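Local coordinates for high affinity transport system protein p37 (Mycoplasma hyorhinis, PDB 3E78) that binds thiamine diphosphate and, as an extracytoplasmic lipoprotein of the periplasmic-binding-protein type, serves a high-affinity transport system, at residues T148-V153 with Y206-Q211; K160-G165 with L266-Q271; S292-G297 with K322-K327. All coordinates share one frame; numbering follows the deposited sequence.

Contact 1. Residues T148-V153 with Y206-Q211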
ATOM      1  N   THR A 148      -3.999   3.770  -8.936  1.00 19.93           N
ATOM      2  CA  THR A 148      -2.890   4.707  -8.828  1.00 24.39           C
ATOM      3  C   THR A 148      -3.155   5.624  -7.640  1.00 26.30           C
ATOM      4  O   THR A 148      -4.284   5.740  -7.178  1.00 22.44           O
ATOM      5  CB  THR A 148      -2.665   5.556 -10.087  1.00 17.98           C
ATOM      6  OG1 THR A 148      -3.809   6.396 -10.270  1.00 22.41           O
ATOM      7  CG2 THR A 148      -2.495   4.667 -11.308  1.00 26.95           C
ATOM      8  N   THR A 149      -2.100   6.263  -7.132  1.00 23.46           N
ATOM      9  CA  THR A 149      -2.259   7.104  -5.939  1.00 16.28           C
ATOM     10  C   THR A 149      -1.547   8.430  -6.184  1.00 21.97           C
ATOM     11  O   THR A 149      -0.629   8.510  -7.001  1.00 18.54           O
ATOM     12  CB  THR A 149      -1.734   6.313  -4.727  1.00 19.48           C
ATOM     13  OG1 THR A 149      -2.018   6.962  -3.486  1.00 18.36           O
ATOM     14  CG2 THR A 149      -0.221   6.166  -4.776  1.00 23.91           C
ATOM     15  N   ASN A 150      -1.965   9.493  -5.511  1.00 21.49           N
ATOM     16  CA  ASN A 150      -1.258  10.772  -5.618  1.00 25.11           C
ATOM     17  C   ASN A 150       0.206  10.545  -5.270  1.00 19.42           C
ATOM     18  O   ASN A 150       0.486   9.942  -4.236  1.00 22.42           O
ATOM     19  CB  ASN A 150      -1.885  11.806  -4.685  1.00 21.85           C
ATOM     20  CG  ASN A 150      -3.249  12.270  -5.173  1.00 26.15           C
ATOM     21  OD1 ASN A 150      -3.600  12.095  -6.346  1.00 30.24           O
ATOM     22  ND2 ASN A 150      -4.013  12.867  -4.274  1.00 20.75           N
ATOM     23  N   SER A 151       1.120  10.994  -6.111  1.00 19.23           N
ATOM     24  CA  SER A 151       2.534  10.802  -5.805  1.00 21.63           C
ATOM     25  C   SER A 151       2.943  11.654  -4.606  1.00 21.67           C
ATOM     26  O   SER A 151       2.367  12.707  -4.324  1.00 21.51           O
ATOM     27  CB  SER A 151       3.372  11.147  -7.036  1.00 26.39           C
ATOM     28  OG  SER A 151       3.393  12.558  -7.215  1.00 37.59           O
ATOM     29  N   PHE A 152       3.935  11.185  -3.865  1.00 19.72           N
ATOM     30  CA  PHE A 152       4.523  11.978  -2.788  1.00 22.84           C
ATOM     31  C   PHE A 152       5.425  13.025  -3.426  1.00 21.21           C
ATOM     32  O   PHE A 152       6.013  12.797  -4.489  1.00 20.10           O
ATOM     33  CB  PHE A 152       5.299  11.082  -1.827  1.00 23.18           C
ATOM     34  CG  PHE A 152       4.481  10.196  -0.901  1.00 19.91           C
ATOM     35  CD1 PHE A 152       3.462  10.698  -0.119  1.00 22.40           C
ATOM     36  CD2 PHE A 152       4.756   8.837  -0.825  1.00 24.64           C
ATOM     37  CE1 PHE A 152       2.736   9.881   0.720  1.00 23.12           C
ATOM     38  CE2 PHE A 152       4.048   8.002   0.020  1.00 18.25           C
ATOM     39  CZ  PHE A 152       3.040   8.533   0.808  1.00 20.98           C
ATOM     40  N   VAL A 153       5.559  14.207  -2.823  1.00 23.83           N
ATOM     41  CA  VAL A 153       6.425  15.176  -3.506  1.00 22.66           C
ATOM     42  C   VAL A 153       7.858  14.678  -3.545  1.00 26.41           C
ATOM     43  O   VAL A 153       8.634  15.029  -4.430  1.00 30.41           O
ATOM     44  CB  VAL A 153       6.383  16.554  -2.826  1.00 26.76           C
ATOM     45  CG1 VAL A 153       5.028  17.208  -3.007  1.00 32.97           C
ATOM     46  CG2 VAL A 153       6.719  16.410  -1.353  1.00 25.94           C
ATOM     47  N   TYR A 206       1.901  15.784  -0.894  1.00 24.86           N
ATOM     48  CA  TYR A 206       1.597  15.083  -2.138  1.00 26.18           C
ATOM     49  C   TYR A 206       1.608  15.983  -3.363  1.00 26.06           C
ATOM     50  O   TYR A 206       1.345  17.178  -3.263  1.00 34.39           O
ATOM     51  CB  TYR A 206       0.183  14.499  -2.078  1.00 24.57           C
ATOM     52  CG  TYR A 206      -0.063  13.375  -1.120  1.00 25.75           C
ATOM     53  CD1 TYR A 206      -0.394  13.638   0.204  1.00 28.06           C
ATOM     54  CD2 TYR A 206       0.025  12.051  -1.540  1.00 26.58           C
ATOM     55  CE1 TYR A 206      -0.622  12.610   1.094  1.00 20.02           C
ATOM     56  CE2 TYR A 206      -0.205  11.013  -0.663  1.00 24.09           C
ATOM     57  CZ  TYR A 206      -0.530  11.302   0.647  1.00 24.79           C
ATOM     58  OH  TYR A 206      -0.759  10.263   1.524  1.00 26.62           O
ATOM     59  N   ASP A 207       1.864  15.411  -4.534  1.00 25.66           N
ATOM     60  CA  ASP A 207       1.608  16.144  -5.761  1.00 24.91           C
ATOM     61  C   ASP A 207       0.567  15.359  -6.571  1.00 31.53           C
ATOM     62  O   ASP A 207       0.854  14.403  -7.281  1.00 23.71           O
ATOM     63  CB  ASP A 207       2.846  16.371  -6.608  1.00 31.89           C
ATOM     64  CG  ASP A 207       2.530  17.022  -7.946  1.00 34.88           C
ATOM     65  OD1 ASP A 207       1.392  17.456  -8.220  1.00 33.22           O
ATOM     66  OD2 ASP A 207       3.468  17.098  -8.771  1.00 46.16           O
ATOM     67  N   PRO A 208      -0.661  15.835  -6.425  1.00 37.28           N
ATOM     68  CA  PRO A 208      -1.811  15.177  -7.048  1.00 43.42           C
ATOM     69  C   PRO A 208      -1.795  15.284  -8.568  1.00 40.95           C
ATOM     70  O   PRO A 208      -2.545  14.608  -9.274  1.00 40.53           O
ATOM     71  CB  PRO A 208      -3.006  15.940  -6.478  1.00 36.00           C
ATOM     72  CG  PRO A 208      -2.484  16.870  -5.445  1.00 40.41           C
ATOM     73  CD  PRO A 208      -1.010  17.031  -5.648  1.00 32.49           C
ATOM     74  N   THR A 209      -0.935  16.131  -9.121  1.00 32.76           N
ATOM     75  CA  THR A 209      -0.917  16.274 -10.578  1.00 32.33           C
ATOM     76  C   THR A 209      -0.166  15.100 -11.173  1.00 30.04           C
ATOM     77  O   THR A 209      -0.135  14.856 -12.370  1.00 39.24           O
ATOM     78  CB  THR A 209      -0.254  17.589 -11.029  1.00 33.41           C
ATOM     79  OG1 THR A 209       1.164  17.426 -11.040  1.00 40.26           O
ATOM     80  CG2 THR A 209      -0.532  18.698 -10.026  1.00 41.84           C
ATOM     81  N   VAL A 210       0.480  14.356 -10.281  1.00 27.27           N
ATOM     82  CA  VAL A 210       1.282  13.226 -10.732  1.00 30.73           C
ATOM     83  C   VAL A 210       0.750  11.950 -10.090  1.00 31.71           C
ATOM     84  O   VAL A 210       0.808  11.846  -8.876  1.00 26.78           O
ATOM     85  CB  VAL A 210       2.764  13.407 -10.377  1.00 35.88           C
ATOM     86  CG1 VAL A 210       3.576  12.185 -10.764  1.00 36.58           C
ATOM     87  CG2 VAL A 210       3.305  14.661 -11.060  1.00 36.86           C
ATOM     88  N   GLN A 211       0.232  11.033 -10.896  1.00 30.01           N
ATOM     89  CA  GLN A 211      -0.245   9.753 -10.394  1.00 32.18           C
ATOM     90  C   GLN A 211       0.912   8.758 -10.353  1.00 25.39           C
ATOM     91  O   GLN A 211       1.637   8.618 -11.329  1.00 37.11           O
ATOM     92  CB  GLN A 211      -1.401   9.225 -11.252  1.00 19.44           C
ATOM     93  CG  GLN A 211      -2.677  10.016 -11.003  1.00 21.96           C
ATOM     94  CD  GLN A 211      -3.176   9.944  -9.584  1.00 27.03           C
ATOM     95  OE1 GLN A 211      -3.458   8.856  -9.065  1.00 26.11           O
ATOM     96  NE2 GLN A 211      -3.306  11.107  -8.957  1.00 27.09           N
TER

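Contact 2. Residues K160-G165 with L266-Q271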
ATOM      1  N   LYS A 160      13.612   4.245  -9.727  1.00 27.84           N
ATOM      2  CA  LYS A 160      14.722   4.376  -8.800  1.00 28.73           C
ATOM      3  C   LYS A 160      14.891   3.073  -8.021  1.00 30.41           C
ATOM      4  O   LYS A 160      13.936   2.621  -7.382  1.00 23.75           O
ATOM      5  CB  LYS A 160      14.513   5.497  -7.788  1.00 28.05           C
ATOM      6  CG  LYS A 160      14.303   6.876  -8.372  1.00 29.91           C
ATOM      7  CD  LYS A 160      15.030   7.080  -9.679  1.00 43.18           C
ATOM      8  CE  LYS A 160      14.864   8.511 -10.182  1.00 56.87           C
ATOM      9  NZ  LYS A 160      15.988   8.946 -11.060  1.00 61.51           N
ATOM     10  N   PHE A 161      16.083   2.496  -8.082  1.00 22.74           N
ATOM     11  CA  PHE A 161      16.323   1.206  -7.453  1.00 21.62           C
ATOM     12  C   PHE A 161      17.592   1.197  -6.605  1.00 22.87           C
ATOM     13  O   PHE A 161      18.431   2.090  -6.709  1.00 30.43           O
ATOM     14  CB  PHE A 161      16.449   0.112  -8.526  1.00 30.76           C
ATOM     15  CG  PHE A 161      15.206  -0.024  -9.397  1.00 34.75           C
ATOM     16  CD1 PHE A 161      14.998   0.839 -10.462  1.00 38.45           C
ATOM     17  CD2 PHE A 161      14.267  -1.009  -9.139  1.00 35.00           C
ATOM     18  CE1 PHE A 161      13.872   0.722 -11.262  1.00 39.17           C
ATOM     19  CE2 PHE A 161      13.133  -1.126  -9.930  1.00 31.14           C
ATOM     20  CZ  PHE A 161      12.935  -0.251 -10.981  1.00 32.82           C
ATOM     21  N   TYR A 162      17.720   0.163  -5.786  1.00 20.64           N
ATOM     22  CA  TYR A 162      18.881   0.045  -4.917  1.00 21.16           C
ATOM     23  C   TYR A 162      20.139   0.008  -5.773  1.00 32.81           C
ATOM     24  O   TYR A 162      20.187  -0.706  -6.776  1.00 22.87           O
ATOM     25  CB  TYR A 162      18.772  -1.201  -4.026  1.00 22.35           C
ATOM     26  CG  TYR A 162      20.033  -1.418  -3.212  1.00 24.83           C
ATOM     27  CD1 TYR A 162      20.222  -0.705  -2.035  1.00 25.72           C
ATOM     28  CD2 TYR A 162      21.025  -2.306  -3.606  1.00 31.27           C
ATOM     29  CE1 TYR A 162      21.366  -0.889  -1.285  1.00 30.13           C
ATOM     30  CE2 TYR A 162      22.178  -2.493  -2.864  1.00 31.59           C
ATOM     31  CZ  TYR A 162      22.337  -1.773  -1.700  1.00 28.57           C
ATOM     32  OH  TYR A 162      23.468  -1.940  -0.942  1.00 28.54           O
ATOM     33  N   VAL A 163      21.169   0.764  -5.382  1.00 24.63           N
ATOM     34  CA  VAL A 163      22.453   0.615  -6.097  1.00 27.63           C
ATOM     35  C   VAL A 163      23.537   0.179  -5.124  1.00 29.73           C
ATOM     36  O   VAL A 163      24.159  -0.877  -5.243  1.00 26.85           O
ATOM     37  CB  VAL A 163      22.832   1.916  -6.820  1.00 30.66           C
ATOM     38  CG1 VAL A 163      24.304   1.929  -7.211  1.00 42.41           C
ATOM     39  CG2 VAL A 163      21.957   2.104  -8.054  1.00 36.31           C
ATOM     40  N   ASP A 164      23.804   0.971  -4.069  1.00 24.45           N
ATOM     41  CA  ASP A 164      24.836   0.481  -3.153  1.00 24.65           C
ATOM     42  C   ASP A 164      24.576   0.941  -1.731  1.00 31.50           C
ATOM     43  O   ASP A 164      25.357   0.638  -0.834  1.00 31.71           O
ATOM     44  CB  ASP A 164      26.218   0.948  -3.615  1.00 28.07           C
ATOM     45  CG  ASP A 164      26.272   2.443  -3.837  1.00 29.41           C
ATOM     46  OD1 ASP A 164      25.466   3.185  -3.235  1.00 36.19           O
ATOM     47  OD2 ASP A 164      27.114   2.907  -4.630  1.00 42.92           O
ATOM     48  N   GLY A 165      23.482   1.666  -1.504  1.00 33.50           N
ATOM     49  CA  GLY A 165      23.145   2.087  -0.159  1.00 28.48           C
ATOM     50  C   GLY A 165      24.061   3.175   0.368  1.00 30.08           C
ATOM     51  O   GLY A 165      24.012   3.491   1.558  1.00 27.82           O
ATOM     52  N   LEU A 266      18.001  -5.243   2.616  1.00 21.58           N
ATOM     53  CA  LEU A 266      18.978  -5.728   3.587  1.00 22.97           C
ATOM     54  C   LEU A 266      19.857  -6.809   2.990  1.00 29.25           C
ATOM     55  O   LEU A 266      21.073  -6.835   3.178  1.00 25.64           O
ATOM     56  CB  LEU A 266      18.250  -6.232   4.845  1.00 14.07           C
ATOM     57  CG  LEU A 266      17.533  -5.121   5.615  1.00 25.00           C
ATOM     58  CD1 LEU A 266      16.855  -5.636   6.879  1.00 27.32           C
ATOM     59  CD2 LEU A 266      18.523  -4.006   5.970  1.00 24.04           C
ATOM     60  N   LYS A 267      19.275  -7.731   2.230  1.00 24.05           N
ATOM     61  CA  LYS A 267      20.066  -8.801   1.635  1.00 25.81           C
ATOM     62  C   LYS A 267      21.101  -8.274   0.648  1.00 26.59           C
ATOM     63  O   LYS A 267      22.225  -8.765   0.572  1.00 27.23           O
ATOM     64  CB  LYS A 267      19.136  -9.787   0.909  1.00 30.33           C
ATOM     65  CG  LYS A 267      18.798 -11.043   1.684  1.00 50.80           C
ATOM     66  CD  LYS A 267      17.414 -11.569   1.315  1.00 67.47           C
ATOM     67  CE  LYS A 267      17.472 -13.019   0.856  1.00 75.45           C
ATOM     68  NZ  LYS A 267      16.115 -13.570   0.567  1.00 79.26           N
ATOM     69  N   ASN A 268      20.709  -7.278  -0.144  1.00 22.26           N
ATOM     70  CA  ASN A 268      21.579  -6.737  -1.170  1.00 23.12           C
ATOM     71  C   ASN A 268      22.665  -5.883  -0.519  1.00 34.22           C
ATOM     72  O   ASN A 268      23.797  -5.768  -0.977  1.00 34.40           O
ATOM     73  CB  ASN A 268      20.828  -5.870  -2.174  1.00 26.64           C
ATOM     74  CG  ASN A 268      19.831  -6.637  -3.017  1.00 33.38           C
ATOM     75  OD1 ASN A 268      19.718  -7.855  -2.900  1.00 43.25           O
ATOM     76  ND2 ASN A 268      19.106  -5.917  -3.860  1.00 49.00           N
ATOM     77  N   HIS A 269      22.270  -5.262   0.592  1.00 23.81           N
ATOM     78  CA  HIS A 269      23.244  -4.368   1.214  1.00 27.79           C
ATOM     79  C   HIS A 269      24.235  -5.151   2.063  1.00 25.92           C
ATOM     80  O   HIS A 269      25.448  -4.939   1.988  1.00 35.31           O
ATOM     81  CB  HIS A 269      22.525  -3.295   2.049  1.00 26.87           C
ATOM     82  CG  HIS A 269      23.545  -2.331   2.606  1.00 20.69           C
ATOM     83  ND1 HIS A 269      24.150  -1.392   1.807  1.00 18.24           N
ATOM     84  CD2 HIS A 269      24.075  -2.205   3.834  1.00 25.84           C
ATOM     85  CE1 HIS A 269      25.005  -0.696   2.540  1.00 26.00           C
ATOM     86  NE2 HIS A 269      24.972  -1.168   3.773  1.00 23.37           N
ATOM     87  N   PHE A 270      23.753  -6.069   2.892  1.00 20.74           N
ATOM     88  CA  PHE A 270      24.612  -6.925   3.705  1.00 20.17           C
ATOM     89  C   PHE A 270      24.839  -8.261   2.995  1.00 31.52           C
ATOM     90  O   PHE A 270      24.421  -9.316   3.468  1.00 41.03           O
ATOM     91  CB  PHE A 270      24.000  -7.129   5.085  1.00 19.42           C
ATOM     92  CG  PHE A 270      23.809  -5.857   5.903  1.00 25.26           C
ATOM     93  CD1 PHE A 270      24.826  -5.336   6.688  1.00 24.78           C
ATOM     94  CD2 PHE A 270      22.609  -5.170   5.894  1.00 21.30           C
ATOM     95  CE1 PHE A 270      24.645  -4.183   7.420  1.00 22.32           C
ATOM     96  CE2 PHE A 270      22.419  -4.020   6.629  1.00 25.05           C
ATOM     97  CZ  PHE A 270      23.438  -3.509   7.412  1.00 23.89           C
ATOM     98  N   GLN A 271      25.489  -8.244   1.837  1.00 33.72           N
ATOM     99  CA  GLN A 271      25.714  -9.393   0.979  1.00 45.33           C
ATOM    100  C   GLN A 271      26.213 -10.649   1.677  1.00 42.06           C
ATOM    101  O   GLN A 271      27.278 -10.676   2.300  1.00 53.02           O
ATOM    102  CB  GLN A 271      26.753  -9.016  -0.093  1.00 58.11           C
ATOM    103  CG  GLN A 271      26.291  -7.894  -1.008  1.00 75.04           C
ATOM    104  CD  GLN A 271      26.487  -8.240  -2.474  1.00 86.25           C
ATOM    105  OE1 GLN A 271      27.532  -7.919  -3.039  1.00103.98           O
ATOM    106  NE2 GLN A 271      25.491  -8.888  -3.070  1.00 87.14           N
TER
HETATM  107  O   HOH W   1      25.337  -3.362  -1.867  1.00 41.46           O

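Contact 3. Residues S292-G297 with K322-K327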
ATOM      1  N   SER A 292       4.046  -1.983  14.679  1.00 24.09           N
ATOM      2  CA  SER A 292       3.907  -0.869  13.760  1.00 26.61           C
ATOM      3  C   SER A 292       5.076   0.099  13.901  1.00 19.44           C
ATOM      4  O   SER A 292       5.461   0.362  15.045  1.00 20.44           O
ATOM      5  CB  SER A 292       2.587  -0.146  14.078  1.00 19.02           C
ATOM      6  OG  SER A 292       2.536   1.059  13.335  1.00 44.31           O
ATOM      7  N   ALA A 293       5.636   0.635  12.835  1.00 21.19           N
ATOM      8  CA  ALA A 293       6.731   1.594  12.973  1.00 18.25           C
ATOM      9  C   ALA A 293       6.361   2.805  13.804  1.00 26.82           C
ATOM     10  O   ALA A 293       7.226   3.416  14.430  1.00 22.29           O
ATOM     11  CB  ALA A 293       7.173   2.116  11.607  1.00 19.18           C
ATOM     12  N   ASP A 294       5.088   3.212  13.827  1.00 22.96           N
ATOM     13  CA  ASP A 294       4.809   4.463  14.538  1.00 16.38           C
ATOM     14  C   ASP A 294       4.843   4.288  16.046  1.00 20.81           C
ATOM     15  O   ASP A 294       4.657   5.271  16.776  1.00 27.95           O
ATOM     16  CB  ASP A 294       3.500   5.091  14.079  1.00 22.30           C
ATOM     17  CG  ASP A 294       2.333   4.129  14.045  1.00 38.74           C
ATOM     18  OD1 ASP A 294       2.100   3.452  15.066  1.00 36.20           O
ATOM     19  OD2 ASP A 294       1.680   4.073  12.986  1.00 49.87           O
ATOM     20  N   THR A 295       5.137   3.079  16.527  1.00 21.46           N
ATOM     21  CA  THR A 295       5.376   2.891  17.951  1.00 23.72           C
ATOM     22  C   THR A 295       6.864   2.736  18.267  1.00 21.36           C
ATOM     23  O   THR A 295       7.220   2.419  19.398  1.00 24.81           O
ATOM     24  CB  THR A 295       4.655   1.644  18.515  1.00 29.63           C
ATOM     25  OG1 THR A 295       5.261   0.454  17.991  1.00 25.48           O
ATOM     26  CG2 THR A 295       3.197   1.664  18.085  1.00 23.33           C
ATOM     27  N   LEU A 296       7.737   2.950  17.293  1.00 23.45           N
ATOM     28  CA  LEU A 296       9.169   2.722  17.501  1.00 23.69           C
ATOM     29  C   LEU A 296       9.721   3.546  18.660  1.00 21.23           C
ATOM     30  O   LEU A 296      10.581   3.071  19.410  1.00 21.63           O
ATOM     31  CB  LEU A 296       9.927   3.048  16.211  1.00 16.71           C
ATOM     32  CG  LEU A 296      11.436   2.822  16.178  1.00 19.05           C
ATOM     33  CD1 LEU A 296      11.825   1.402  16.557  1.00 24.45           C
ATOM     34  CD2 LEU A 296      11.991   3.158  14.794  1.00 21.69           C
ATOM     35  N   GLY A 297       9.232   4.773  18.800  1.00 23.19           N
ATOM     36  CA  GLY A 297       9.782   5.663  19.816  1.00 29.01           C
ATOM     37  C   GLY A 297       9.484   5.191  21.218  1.00 33.13           C
ATOM     38  O   GLY A 297      10.056   5.681  22.191  1.00 36.35           O
ATOM     39  N   LYS A 322      -0.407   8.753  19.894  1.00 41.73           N
ATOM     40  CA  LYS A 322       0.861   9.468  19.771  1.00 45.07           C
ATOM     41  C   LYS A 322       1.797   8.829  18.757  1.00 33.58           C
ATOM     42  O   LYS A 322       2.920   8.427  19.079  1.00 27.02           O
ATOM     43  CB  LYS A 322       1.573   9.530  21.128  1.00 49.26           C
ATOM     44  CG  LYS A 322       0.751  10.153  22.245  1.00 52.73           C
ATOM     45  CD  LYS A 322       1.082  11.627  22.413  1.00 54.23           C
ATOM     46  CE  LYS A 322       0.467  12.197  23.678  1.00 61.49           C
ATOM     47  NZ  LYS A 322      -0.581  13.218  23.395  1.00 82.85           N
ATOM     48  N   PRO A 323       1.352   8.722  17.514  1.00 28.32           N
ATOM     49  CA  PRO A 323       2.156   8.035  16.508  1.00 27.39           C
ATOM     50  C   PRO A 323       3.504   8.724  16.278  1.00 26.35           C
ATOM     51  O   PRO A 323       3.470   9.947  16.166  1.00 24.93           O
ATOM     52  CB  PRO A 323       1.348   8.216  15.218  1.00 24.21           C
ATOM     53  CG  PRO A 323       0.452   9.381  15.490  1.00 30.71           C
ATOM     54  CD  PRO A 323       0.100   9.263  16.957  1.00 31.35           C
ATOM     55  N   PHE A 324       4.572   7.961  16.153  1.00 21.18           N
ATOM     56  CA  PHE A 324       5.900   8.451  15.824  1.00 25.63           C
ATOM     57  C   PHE A 324       6.474   9.308  16.953  1.00 32.16           C
ATOM     58  O   PHE A 324       7.468   9.995  16.725  1.00 30.36           O
ATOM     59  CB  PHE A 324       5.918   9.276  14.533  1.00 19.29           C
ATOM     60  CG  PHE A 324       5.516   8.435  13.322  1.00 28.18           C
ATOM     61  CD1 PHE A 324       6.429   7.606  12.703  1.00 32.61           C
ATOM     62  CD2 PHE A 324       4.228   8.485  12.827  1.00 27.96           C
ATOM     63  CE1 PHE A 324       6.078   6.843  11.610  1.00 31.49           C
ATOM     64  CE2 PHE A 324       3.862   7.728  11.727  1.00 26.80           C
ATOM     65  CZ  PHE A 324       4.791   6.906  11.117  1.00 30.08           C
ATOM     66  N   GLU A 325       5.859   9.255  18.133  1.00 24.48           N
ATOM     67  CA  GLU A 325       6.400  10.047  19.236  1.00 29.35           C
ATOM     68  C   GLU A 325       7.717   9.445  19.701  1.00 27.96           C
ATOM     69  O   GLU A 325       7.919   8.231  19.669  1.00 20.38           O
ATOM     70  CB  GLU A 325       5.403  10.133  20.389  1.00 35.97           C
ATOM     71  CG  GLU A 325       5.498  11.453  21.148  1.00 51.10           C
ATOM     72  CD  GLU A 325       4.948  11.305  22.556  1.00 64.50           C
ATOM     73  OE1 GLU A 325       4.658  12.337  23.195  1.00 81.73           O
ATOM     74  OE2 GLU A 325       4.810  10.142  22.997  1.00 68.26           O
ATOM     75  N   THR A 326       8.646  10.295  20.131  1.00 25.86           N
ATOM     76  CA  THR A 326       9.923   9.769  20.621  1.00 27.67           C
ATOM     77  C   THR A 326      10.332  10.495  21.905  1.00 26.08           C
ATOM     78  O   THR A 326       9.755  11.551  22.179  1.00 27.81           O
ATOM     79  CB  THR A 326      11.010   9.906  19.539  1.00 33.21           C
ATOM     80  OG1 THR A 326      12.236   9.297  19.959  1.00 78.29           O
ATOM     81  CG2 THR A 326      11.303  11.381  19.296  1.00 20.27           C
ATOM     82  N   LYS A 327      11.273   9.922  22.646  1.00 27.21           N
ATOM     83  CA  LYS A 327      11.880  10.543  23.817  1.00 33.49           C
ATOM     84  C   LYS A 327      12.471  11.895  23.419  1.00 34.27           C
ATOM     85  O   LYS A 327      12.776  12.147  22.255  1.00 29.83           O
ATOM     86  CB  LYS A 327      12.991   9.707  24.430  1.00 35.77           C
ATOM     87  CG  LYS A 327      12.567   8.585  25.366  1.00 46.28           C
ATOM     88  CD  LYS A 327      13.703   7.578  25.472  1.00 54.09           C
ATOM     89  CE  LYS A 327      13.345   6.382  26.339  1.00 57.43           C
ATOM     90  NZ  LYS A 327      14.555   5.537  26.572  1.00 78.94           N
TER
HETATM   91  O   HOH W   2       6.756   6.066  18.478  1.00 34.50           O

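Contact 1. Residues T148-V153 with Y206-Q211
Q211 reaches strand 141-152 and joins two of its residues with one amide. Its OE1 takes the hydroxyl of T148, OG1 to OE1 being 2.8 Å, on a lone pair in the carbonyl plane. Its NE2 donates to OD1 of N150 at 2.8 Å, nearly within its own amide plane, although the two amides are turned 78° apart. A bend at chi2 (-61°) folds the Q211 chain back, so that both ends of the amide face the strand. Beside this grip run two backbone bonds, S151 N to V210 O at 2.9 Å and D207 N to S151 O at 2.8 Å. Farther along, F152 CE1 comes within 3.4 Å of Y206 CE2, and F152 CD1 lies over the outer part of one face of the Y206 ring; the planes are inclined at 36°, an oblique pair. The carbonyl of N150 meets the edge of the Y206 ring at CD2.

Behind this shell, a type I turn from D207 to V210 lets the chain meet the strand twice. Within it D207 OD1 accepts from T209 N, an Asx turn, and also from T209 OG1, both from one face of its carboxylate plane, while OD2 forms a salt bridge with K156. Y206, just before the turn, has its side chain about 5 Å from the bound thiamine diphosphate, so these bonds are consistent with holding its ring beside the ligand.

Contact 2. Residues K160-G165 with L266-Q271
This is a loop-to-helix contact in a fold of the periplasmic-binding-protein type, at the C-terminal end of helix 256-269, where the loop between strand 141-152 and helix 170-184 sets one tyrosine against the last helical turn. Y162 does most of the touching. Its CG stands anti to the backbone N (chi1 174°), which carries the ring out from the loop toward N268 and H269. The ring and the N268 side chain run antiparallel alongside one another, CE2 of Y162 lying 3.7 Å from CB of N268, with the ring and amide planes 55° apart.

The phenol lies roughly perpendicular to the H269 side chain, and its OH forms a hydrogen bond with ND1 at the imidazole edge, 2.9 Å away. D164 O also lies near the plane of that edge, 3.5 Å from H269 ND1. The other ring nitrogen, NE2, is hydrogen-bonded to the carbonyl O of W235, whose indole stacks on the imidazole; the histidine is thus held at both nitrogens. On the loop side, OD2 of D169 accepts from the backbone N of V163, D164 and G165, which is consistent with holding the loop after the tyrosine in place. G165 passes close to the imidazole, its CA 4.1 Å from H269 ND1. A water lies a short 2.5 Å from Y162 OH, its direction unsettled, and donates to N268 O at 3.0 Å.

Contact 3. Residues S292-G297 with K322-K327
D294 and F324 make the tight half of this contact, in which a 3-10 segment packs against a loop. CB of D294 sits over the centre of the F324 ring, 3.6 Å from the centroid and 12° off the ring normal, a CH-pi contact made by the methylene while the carboxylate points away from the ring. CG of F324 lies anti to its own carbonyl carbon (chi1 -63°), which brings one face of the ring against D294. The same pair is joined through the backbone: F324 N donates to D294 O at 2.8 Å with an N-H...O angle of 165°, arriving on a lone pair in the carbonyl plane. CB of P323 flanks the methylene, 4.0 Å from CB of D294.

Toward G297 the contact is made by backbone but stays close, with CA of G297 3.2 Å from E325 O in a CA-H...O contact. One water bridges this part, donating to D294 O at 2.8 Å and to E325 O at 2.7 Å while accepting from G297 N. The loose side is that of K322 and E325, whose side chains are exposed; K327 is exposed too, with its NZ in a salt bridge to D300.

The F324 ring meets Y187 edge-to-face and also touches W220 and M332. A293 and L296 rest on strand 304-308, so the pair of loops packs against the mixed sheet at strands 217-223, 304-308 and 331-337.

From the N terminus, strand 141-152 supplies the first half of contact 1, and the loop that follows supplies the first half of contact 2. The chain then runs through helix 170-184 and returns at 206-211, closing contact 1; contact 2 closes only at the end of helix 256-269, so the two cross. Contact 3 comes later, in series with both, and joins the loops on either side of strand 304-308. Contact 1 belongs to the antiparallel sheet beside the ligand, contact 2 ties a loop leaving that sheet to helix 256-269, and contact 3 lies against the mixed sheet. Their centres are each about 26 Å apart, and none touches another.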